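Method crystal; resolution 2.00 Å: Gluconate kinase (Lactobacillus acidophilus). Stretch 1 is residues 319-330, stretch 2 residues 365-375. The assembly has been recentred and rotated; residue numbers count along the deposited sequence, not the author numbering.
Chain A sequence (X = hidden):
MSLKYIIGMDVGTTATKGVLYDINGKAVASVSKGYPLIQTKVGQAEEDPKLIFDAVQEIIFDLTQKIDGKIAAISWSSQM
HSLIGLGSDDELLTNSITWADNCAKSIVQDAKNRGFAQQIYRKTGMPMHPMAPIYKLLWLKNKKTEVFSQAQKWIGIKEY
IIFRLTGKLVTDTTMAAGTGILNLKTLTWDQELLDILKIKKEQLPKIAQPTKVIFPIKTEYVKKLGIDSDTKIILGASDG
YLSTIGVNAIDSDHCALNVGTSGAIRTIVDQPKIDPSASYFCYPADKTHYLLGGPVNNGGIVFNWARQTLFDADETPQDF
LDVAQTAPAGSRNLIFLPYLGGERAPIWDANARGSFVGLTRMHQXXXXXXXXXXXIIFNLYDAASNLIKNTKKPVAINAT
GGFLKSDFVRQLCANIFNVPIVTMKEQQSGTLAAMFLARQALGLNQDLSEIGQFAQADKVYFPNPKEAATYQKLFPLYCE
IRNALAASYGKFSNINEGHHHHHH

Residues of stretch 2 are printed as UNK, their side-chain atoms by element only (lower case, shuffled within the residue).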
# COMPACT_ATOMS: atom_id res chain seq x y z
N ASP A 319 -18.36 -14.18 4.11
CA ASP A 319 -18.64 -12.78 4.43
C ASP A 319 -17.68 -11.88 3.65
O ASP A 319 -18.07 -10.86 3.07
CB ASP A 319 -18.48 -12.50 5.94
CG ASP A 319 -19.55 -13.17 6.80
OD1 ASP A 319 -20.64 -13.48 6.28
OD2 ASP A 319 -19.29 -13.38 8.01
N PHE A 320 -16.40 -12.25 3.66
CA PHE A 320 -15.37 -11.47 2.97
C PHE A 320 -15.68 -11.39 1.49
O PHE A 320 -15.66 -10.31 0.91
CB PHE A 320 -14.01 -12.13 3.19
CG PHE A 320 -12.84 -11.32 2.70
CD1 PHE A 320 -12.54 -11.24 1.35
CD2 PHE A 320 -12.01 -10.66 3.58
CE1 PHE A 320 -11.46 -10.52 0.90
CE2 PHE A 320 -10.91 -9.93 3.13
CZ PHE A 320 -10.64 -9.86 1.78
N LEU A 321 -15.93 -12.54 0.88
CA LEU A 321 -16.26 -12.60 -0.54
C LEU A 321 -17.49 -11.74 -0.83
O LEU A 321 -17.52 -11.01 -1.82
CB LEU A 321 -16.53 -14.05 -0.94
CG LEU A 321 -15.30 -14.94 -0.85
CD1 LEU A 321 -15.68 -16.38 -1.13
CD2 LEU A 321 -14.23 -14.45 -1.81
N ASP A 322 -18.50 -11.85 0.02
CA ASP A 322 -19.72 -11.06 -0.16
C ASP A 322 -19.38 -9.56 -0.20
O ASP A 322 -19.81 -8.84 -1.10
CB ASP A 322 -20.74 -11.34 0.95
CG ASP A 322 -21.41 -12.70 0.81
OD1 ASP A 322 -21.38 -13.28 -0.31
OD2 ASP A 322 -21.96 -13.19 1.82
N VAL A 323 -18.58 -9.11 0.75
CA VAL A 323 -18.23 -7.68 0.79
C VAL A 323 -17.40 -7.27 -0.42
O VAL A 323 -17.66 -6.24 -1.05
CB VAL A 323 -17.48 -7.32 2.07
CG1 VAL A 323 -17.08 -5.85 2.04
CG2 VAL A 323 -18.34 -7.63 3.28
N ALA A 324 -16.40 -8.09 -0.76
CA ALA A 324 -15.53 -7.81 -1.90
C ALA A 324 -16.35 -7.63 -3.18
O ALA A 324 -16.06 -6.76 -4.00
CB ALA A 324 -14.50 -8.92 -2.08
N GLN A 325 -17.37 -8.46 -3.34
CA GLN A 325 -18.20 -8.39 -4.54
C GLN A 325 -18.99 -7.10 -4.68
O GLN A 325 -19.41 -6.77 -5.79
CB GLN A 325 -19.12 -9.61 -4.63
CG GLN A 325 -18.36 -10.91 -4.84
CD GLN A 325 -19.26 -12.12 -4.88
OE1 GLN A 325 -19.22 -12.97 -3.98
NE2 GLN A 325 -20.08 -12.22 -5.92
N THR A 326 -19.18 -6.34 -3.60
CA THR A 326 -19.86 -5.06 -3.73
C THR A 326 -18.98 -3.95 -4.31
O THR A 326 -19.46 -2.86 -4.58
CB THR A 326 -20.51 -4.57 -2.42
OG1 THR A 326 -19.50 -4.30 -1.45
CG2 THR A 326 -21.47 -5.60 -1.87
N ALA A 327 -17.69 -4.22 -4.52
CA ALA A 327 -16.85 -3.25 -5.21
C ALA A 327 -16.83 -3.56 -6.70
O ALA A 327 -17.02 -4.71 -7.08
CB ALA A 327 -15.42 -3.26 -4.64
N PRO A 328 -16.60 -2.56 -7.55
CA PRO A 328 -16.56 -2.89 -8.98
C PRO A 328 -15.29 -3.66 -9.34
O PRO A 328 -14.28 -3.54 -8.64
CB PRO A 328 -16.53 -1.52 -9.66
CG PRO A 328 -15.89 -0.61 -8.64
CD PRO A 328 -16.33 -1.13 -7.30
N ALA A 329 -15.36 -4.44 -10.40
CA ALA A 329 -14.20 -5.11 -10.96
C ALA A 329 -13.09 -4.09 -11.15
O ALA A 329 -13.28 -3.06 -11.80
CB ALA A 329 -14.57 -5.76 -12.30
N GLY A 330 -11.92 -4.38 -10.58
CA GLY A 330 -10.77 -3.51 -10.73
C GLY A 330 -10.56 -2.67 -9.48
O GLY A 330 -9.56 -1.97 -9.37
N UNK A 365 -14.01 -0.21 2.49
CA UNK A 365 -13.70 -1.61 2.78
C UNK A 365 -13.87 -2.55 1.57
O UNK A 365 -13.02 -3.40 1.33
c UNK A 365 -13.67 -2.91 6.86
c UNK A 365 -12.96 -3.37 5.58
c UNK A 365 -14.48 -2.14 3.98
c UNK A 365 -14.00 -3.52 4.47
n UNK A 365 -12.76 -2.82 8.03
N UNK A 366 -14.97 -2.41 0.82
CA UNK A 366 -15.12 -3.36 -0.29
C UNK A 366 -14.00 -3.27 -1.31
O UNK A 366 -13.56 -4.30 -1.80
c UNK A 366 -16.46 -2.94 -0.90
c UNK A 366 -16.22 -1.68 1.09
c UNK A 366 -17.24 -2.45 0.28
N UNK A 367 -13.56 -2.06 -1.64
CA UNK A 367 -12.44 -1.86 -2.56
C UNK A 367 -11.15 -2.52 -2.05
O UNK A 367 -10.39 -3.09 -2.83
c UNK A 367 -13.15 0.30 -3.79
c UNK A 367 -12.18 -0.37 -2.80
o UNK A 367 -14.77 0.53 -2.02
o UNK A 367 -15.49 0.43 -4.08
c UNK A 367 -14.57 0.43 -3.26
N UNK A 368 -10.88 -2.43 -0.74
CA UNK A 368 -9.67 -3.05 -0.21
C UNK A 368 -9.78 -4.55 -0.21
O UNK A 368 -8.82 -5.23 -0.56
c UNK A 368 -9.03 -1.02 1.12
c UNK A 368 -6.55 -1.02 2.78
c UNK A 368 -9.31 -2.53 1.17
se UNK A 368 -8.40 -0.33 2.81
N UNK A 369 -10.95 -5.06 0.17
CA UNK A 369 -11.21 -6.50 0.19
C UNK A 369 -11.03 -7.07 -1.20
O UNK A 369 -10.35 -8.08 -1.37
c UNK A 369 -12.63 -6.80 0.70
N UNK A 370 -11.63 -6.43 -2.18
CA UNK A 370 -11.57 -6.94 -3.53
C UNK A 370 -10.17 -6.82 -4.12
O UNK A 370 -9.73 -7.69 -4.87
c UNK A 370 -12.69 -7.08 -5.75
c UNK A 370 -15.14 -7.32 -8.12
c UNK A 370 -13.24 -6.32 -6.92
n UNK A 370 -14.38 -7.79 -9.10
n UNK A 370 -14.63 -6.62 -7.11
n UNK A 370 -16.43 -7.51 -8.15
c UNK A 370 -12.60 -6.29 -4.46
N UNK A 371 -9.47 -5.73 -3.81
CA UNK A 371 -8.11 -5.55 -4.29
C UNK A 371 -7.22 -6.69 -3.83
O UNK A 371 -6.32 -7.09 -4.55
c UNK A 371 -7.52 -4.19 -3.84
N UNK A 372 -7.46 -7.18 -2.61
CA UNK A 372 -6.66 -8.29 -2.09
C UNK A 372 -6.87 -9.52 -2.98
O UNK A 372 -5.90 -10.15 -3.44
c UNK A 372 -7.03 -8.65 -0.64
c UNK A 372 -6.43 -10.01 -0.25
c UNK A 372 -6.58 -7.54 0.34
N UNK A 373 -8.13 -9.84 -3.26
CA UNK A 373 -8.45 -11.01 -4.07
C UNK A 373 -7.90 -10.85 -5.47
O UNK A 373 -7.31 -11.78 -6.03
c UNK A 373 -9.97 -11.27 -4.14
c UNK A 373 -10.26 -12.40 -5.13
c UNK A 373 -11.99 -11.51 -2.57
c UNK A 373 -10.48 -11.69 -2.77
N UNK A 374 -8.09 -9.68 -6.06
CA UNK A 374 -7.55 -9.40 -7.38
C UNK A 374 -6.02 -9.45 -7.43
O UNK A 374 -5.46 -9.94 -8.42
o UNK A 374 -11.29 -6.65 -9.05
c UNK A 374 -8.06 -8.06 -7.91
o UNK A 374 -9.41 -5.69 -8.37
c UNK A 374 -10.12 -6.71 -8.59
c UNK A 374 -9.55 -8.08 -8.29
N UNK A 375 -5.37 -8.93 -6.39
CA UNK A 375 -3.92 -8.94 -6.32
C UNK A 375 -3.38 -10.36 -6.23
O UNK A 375 -2.39 -10.71 -6.90

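Position 365 carries four carbons in a row ending in a nitrogen. The chain leads away from stretch 1 and makes no contact there, and its amine is satisfied elsewhere in the structure: Lys-365. At 366 three carbons close a ring onto the backbone N. The ring packs against the last helical turn and the loop after it, its CB 3.4 Å from Thr-326 OG1 and 3.9 Å from Ala-327 CB. This is Pro-366, and its CG lies 3.8 Å from Val-323 CG1. Thr-326 OG1 gives its hydrogen bond back to Val-323 O (2.7 Å), so the hydroxyl is satisfied within its own stretch while it borders the ring.

Position 367 has three carbons, the third bearing two oxygens; CA-to-CB points away, yet the end returns to the loop. It is Glu-367, whose OE2 sits 3.7 Å from both Ala-327 CB and Pro-328 CD. Position 368 is an unbranched run of two carbons, selenium and one carbon, pointing away without contact: selenomethionine, Met-368. Position 369 has one carbon, CB, which lies over the face of the Phe-320 ring, 4.2 Å from its centroid, and 4.0 Å from Ala-324 CB. Ala-369 thus makes a CH-pi contact.

Position 370 has three carbons, a nitrogen, then a carbon with two more nitrogens, running among the backbone carbonyls at the end of stretch 1: Arg-370. Its CD lies 3.4 Å from Pro-328 O. Its NE gives a weak hydrogen bond to Ala-324 O (3.4 Å) and lies 3.1 Å from Ala-327 O, while Ala-329 CA covers one guanidinium face, 3.3 Å from NH1. Position 371, one carbon directed away, is Ala-371.

Position 372 has one carbon carrying two; it points toward stretch 1 but stops short of close contact: Val-372. Position 373 has four carbons, forked at the first, with one arm two carbons long, whose end touches Phe-320, Leu-321 and Ala-324: Ile-373. Its CD1 lies 3.6 Å from Ala-324 CB, 3.6 Å from Phe-320 CE1 at the ring edge, and 3.8 Å from Leu-321 CD2. Position 374 has three carbons, the last with two oxygens, one accepting a hydrogen bond from Gly-330 N. In Glu-374 that acceptor is OE2, 2.8 Å from Gly-330 N, and it also pairs with Arg-370 NH1 (3.3 Å) in a salt bridge. Position 375 has no side chain: Gly-375.

The contact joins two schemes. Where the helices cross at 109°, Ala-324 CB and Ala-369 CB meet at 4.0 Å as the axes approach to 7.7 Å, and Phe-320 and Ile-373 fill in beside them. From the point of closest backbone approach, where Arg-370 CA lies 4.4 Å from Ala-324 CA, the Arg-370 side chain extends along the loop, and Glu-374 both pairs with it and fixes the backbone at Gly-330.

Stretch 2 365-375: KPEMARAVIEG
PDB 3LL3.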